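Putative PAS/PAC sensor protein (Nakamurella multipartita DSM 44233, PDB 6HMJ) is a flavin-based blue-light receptor that mediates RNA binding and translational regulation. Local coordinates at residues Ala31-Phe36 against His78-Ala83. Sequence-based numbering, arbitrary orientation.
Sequences ALVLGF and HLLLTA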
ATOM      1  N   ALA A  31      14.938  50.094 -24.885  1.00 67.96           N
ATOM      2  CA  ALA A  31      15.635  50.770 -23.797  1.00 69.42           C
ATOM      3  C   ALA A  31      15.488  50.001 -22.490  1.00 67.55           C
ATOM      4  O   ALA A  31      16.467  49.811 -21.758  1.00 66.39           O
ATOM      5  CB  ALA A  31      15.100  52.194 -23.643  1.00 73.53           C
ATOM      6  N   LEU A  32      14.274  49.537 -22.186  1.00 68.49           N
ATOM      7  CA  LEU A  32      14.044  48.818 -20.937  1.00 68.18           C
ATOM      8  C   LEU A  32      14.793  47.493 -20.909  1.00 68.59           C
ATOM      9  O   LEU A  32      15.378  47.129 -19.882  1.00 69.89           O
ATOM     10  CB  LEU A  32      12.548  48.593 -20.728  1.00 67.35           C
ATOM     11  CG  LEU A  32      11.745  49.843 -20.359  1.00 68.48           C
ATOM     12  CD1 LEU A  32      10.260  49.612 -20.578  1.00 69.20           C
ATOM     13  CD2 LEU A  32      12.019  50.241 -18.915  1.00 69.69           C
ATOM     14  N   VAL A  33      14.784  46.754 -22.021  1.00 67.04           N
ATOM     15  CA  VAL A  33      15.513  45.491 -22.071  1.00 68.27           C
ATOM     16  C   VAL A  33      16.978  45.708 -21.722  1.00 70.07           C
ATOM     17  O   VAL A  33      17.583  44.914 -20.991  1.00 70.78           O
ATOM     18  CB  VAL A  33      15.356  44.837 -23.457  1.00 67.82           C
ATOM     19  CG1 VAL A  33      16.354  43.699 -23.625  1.00 67.42           C
ATOM     20  CG2 VAL A  33      13.937  44.329 -23.646  1.00 69.79           C
ATOM     21  N   LEU A  34      17.577  46.782 -22.243  1.00 71.45           N
ATOM     22  CA  LEU A  34      18.988  47.033 -21.975  1.00 72.24           C
ATOM     23  C   LEU A  34      19.219  47.446 -20.525  1.00 73.83           C
ATOM     24  O   LEU A  34      20.283  47.156 -19.966  1.00 74.39           O
ATOM     25  CB  LEU A  34      19.514  48.099 -22.936  1.00 72.28           C
ATOM     26  CG  LEU A  34      19.403  47.744 -24.424  1.00 72.51           C
ATOM     27  CD1 LEU A  34      19.964  48.856 -25.304  1.00 73.61           C
ATOM     28  CD2 LEU A  34      20.097  46.421 -24.732  1.00 72.32           C
ATOM     29  N   GLY A  35      18.244  48.108 -19.899  1.00 73.85           N
ATOM     30  CA  GLY A  35      18.355  48.476 -18.500  1.00 75.34           C
ATOM     31  C   GLY A  35      18.154  49.954 -18.236  1.00 77.91           C
ATOM     32  O   GLY A  35      18.669  50.489 -17.249  1.00 80.54           O
ATOM     33  N   PHE A  36      17.401  50.625 -19.106  1.00 77.07           N
ATOM     34  CA  PHE A  36      17.205  52.062 -19.019  1.00 76.33           C
ATOM     35  C   PHE A  36      15.759  52.406 -19.337  1.00 74.90           C
ATOM     36  O   PHE A  36      15.121  51.753 -20.164  1.00 71.64           O
ATOM     37  CB  PHE A  36      18.098  52.826 -20.007  1.00 76.11           C
ATOM     38  CG  PHE A  36      19.548  52.841 -19.641  1.00 76.71           C
ATOM     39  CD1 PHE A  36      20.426  51.945 -20.223  1.00 75.41           C
ATOM     40  CD2 PHE A  36      20.041  53.760 -18.731  1.00 79.84           C
ATOM     41  CE1 PHE A  36      21.768  51.957 -19.900  1.00 77.10           C
ATOM     42  CE2 PHE A  36      21.384  53.780 -18.402  1.00 81.04           C
ATOM     43  CZ  PHE A  36      22.249  52.877 -18.988  1.00 79.58           C
ATOM     44  N   HIS A  78      23.577  35.631 -28.345  1.00 67.92           N
ATOM     45  CA  HIS A  78      24.503  36.486 -27.614  1.00 67.17           C
ATOM     46  C   HIS A  78      24.017  36.635 -26.178  1.00 66.13           C
ATOM     47  O   HIS A  78      23.039  36.006 -25.762  1.00 68.07           O
ATOM     48  CB  HIS A  78      24.629  37.853 -28.287  1.00 64.01           C
ATOM     49  CG  HIS A  78      23.355  38.637 -28.297  1.00 61.46           C
ATOM     50  ND1 HIS A  78      22.967  39.437 -27.244  1.00 58.17           N
ATOM     51  CD2 HIS A  78      22.375  38.737 -29.226  1.00 58.64           C
ATOM     52  CE1 HIS A  78      21.808  40.002 -27.527  1.00 57.28           C
ATOM     53  NE2 HIS A  78      21.426  39.593 -28.723  1.00 56.32           N
ATOM     54  N   LEU A  79      24.716  37.475 -25.423  1.00 64.46           N
ATOM     55  CA  LEU A  79      24.367  37.799 -24.049  1.00 66.04           C
ATOM     56  C   LEU A  79      23.936  39.258 -23.939  1.00 67.43           C
ATOM     57  O   LEU A  79      24.087  40.053 -24.872  1.00 67.18           O
ATOM     58  CB  LEU A  79      25.556  37.544 -23.113  1.00 67.34           C
ATOM     59  CG  LEU A  79      26.182  36.152 -23.091  1.00 70.11           C
ATOM     60  CD1 LEU A  79      27.330  36.117 -22.092  1.00 72.00           C
ATOM     61  CD2 LEU A  79      25.148  35.095 -22.751  1.00 70.68           C
ATOM     62  N   LEU A  80      23.379  39.600 -22.779  1.00 69.80           N
ATOM     63  CA  LEU A  80      23.075  40.983 -22.430  1.00 71.06           C
ATOM     64  C   LEU A  80      23.746  41.268 -21.094  1.00 78.17           C
ATOM     65  O   LEU A  80      23.499  40.564 -20.110  1.00 77.90           O
ATOM     66  CB  LEU A  80      21.564  41.224 -22.350  1.00 67.59           C
ATOM     67  CG  LEU A  80      20.806  41.233 -23.682  1.00 64.26           C
ATOM     68  CD1 LEU A  80      19.317  41.428 -23.443  1.00 62.94           C
ATOM     69  CD2 LEU A  80      21.331  42.303 -24.626  1.00 63.25           C
ATOM     70  N   LEU A  81      24.588  42.296 -21.061  1.00 84.90           N
ATOM     71  CA  LEU A  81      25.335  42.633 -19.855  1.00 93.48           C
ATOM     72  C   LEU A  81      24.469  43.412 -18.873  1.00101.01           C
ATOM     73  O   LEU A  81      23.798  44.379 -19.253  1.00 99.01           O
ATOM     74  CB  LEU A  81      26.583  43.430 -20.223  1.00 93.21           C
ATOM     75  CG  LEU A  81      27.443  42.753 -21.295  1.00 93.47           C
ATOM     76  CD1 LEU A  81      28.607  43.642 -21.698  1.00 94.14           C
ATOM     77  CD2 LEU A  81      27.934  41.389 -20.828  1.00 94.41           C
ATOM     78  N   THR A  82      24.495  42.996 -17.608  1.00111.65           N
ATOM     79  CA  THR A  82      23.720  43.628 -16.548  1.00116.41           C
ATOM     80  C   THR A  82      24.651  44.233 -15.508  1.00119.66           C
ATOM     81  O   THR A  82      25.523  43.541 -14.972  1.00122.74           O
ATOM     82  CB  THR A  82      22.786  42.618 -15.876  1.00120.60           C
ATOM     83  OG1 THR A  82      22.114  41.843 -16.875  1.00117.79           O
ATOM     84  CG2 THR A  82      21.757  43.335 -15.012  1.00122.70           C
ATOM     85  N   ALA A  83      24.454  45.518 -15.218  1.00117.94           N
ATOM     86  CA  ALA A  83      25.286  46.224 -14.251  1.00119.22           C
ATOM     87  C   ALA A  83      25.194  45.558 -12.883  1.00120.12           C
ATOM     88  O   ALA A  83      24.124  45.526 -12.267  1.00121.41           O
ATOM     89  CB  ALA A  83      24.865  47.689 -14.162  1.00119.54           C
TER
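Leu-34 and Leu-80 bring the two backbones nearest, their CA atoms 7.3 Å apart, where the end of helix 28-34 meets strand 74-82. The setting is consistent with the N-terminal PAS fold: an antiparallel sheet ordered 2-1-5-4-3, with strand 74-82 on its border and the short helix that follows the second strand packed against it. The joint is small, about 115 Å² summed over both sides, and it depends on Leu-80, whose side chain leaves the strand toward the helix. With CG beside the backbone N and anti to the carbonyl carbon (chi1 -72°), both methyls of Leu-80 are carried to the helix. Leu-80 CD1 reaches Val-33 CG1 at 3.7 Å, the two side chains meeting at a slant. The other methyl, Leu-80 CD2, comes to Leu-34 CD2 more loosely, at 4.3 Å. Leu-34 starts out pointing away from the strand, yet its end swings back far enough to make this second touch. All three residues are buried, and the contact between them is purely apolar.

Just past Leu-34 the helix stops in a Schellman motif. Gly-35, with positive phi, is the C-prime residue: Phe-36 N returns to Ala-31 O at 2.9 Å and Gly-35 N closes on Leu-32 O, while Ala-31 O also accepts from Gly-35 N.

Polar groups tie the same elements together from the neighbouring strand 85-97: Arg-88 spans the joint, NH2 bonded to Val-33 O and NH1 to Thr-82 OG1. On that strand Thr-92 OG1 also pairs with His-78 NE2, while His-78 O is hydrogen-bonded to Arg-116 NH2 of the second subunit.

Leu-80 CD2 also lies at the edge of the His-78 ring, in its plane. His-78 ND1 donates to Leu-79 O at 2.7 Å, nearly straight at 167° and approaching from above the carbonyl plane.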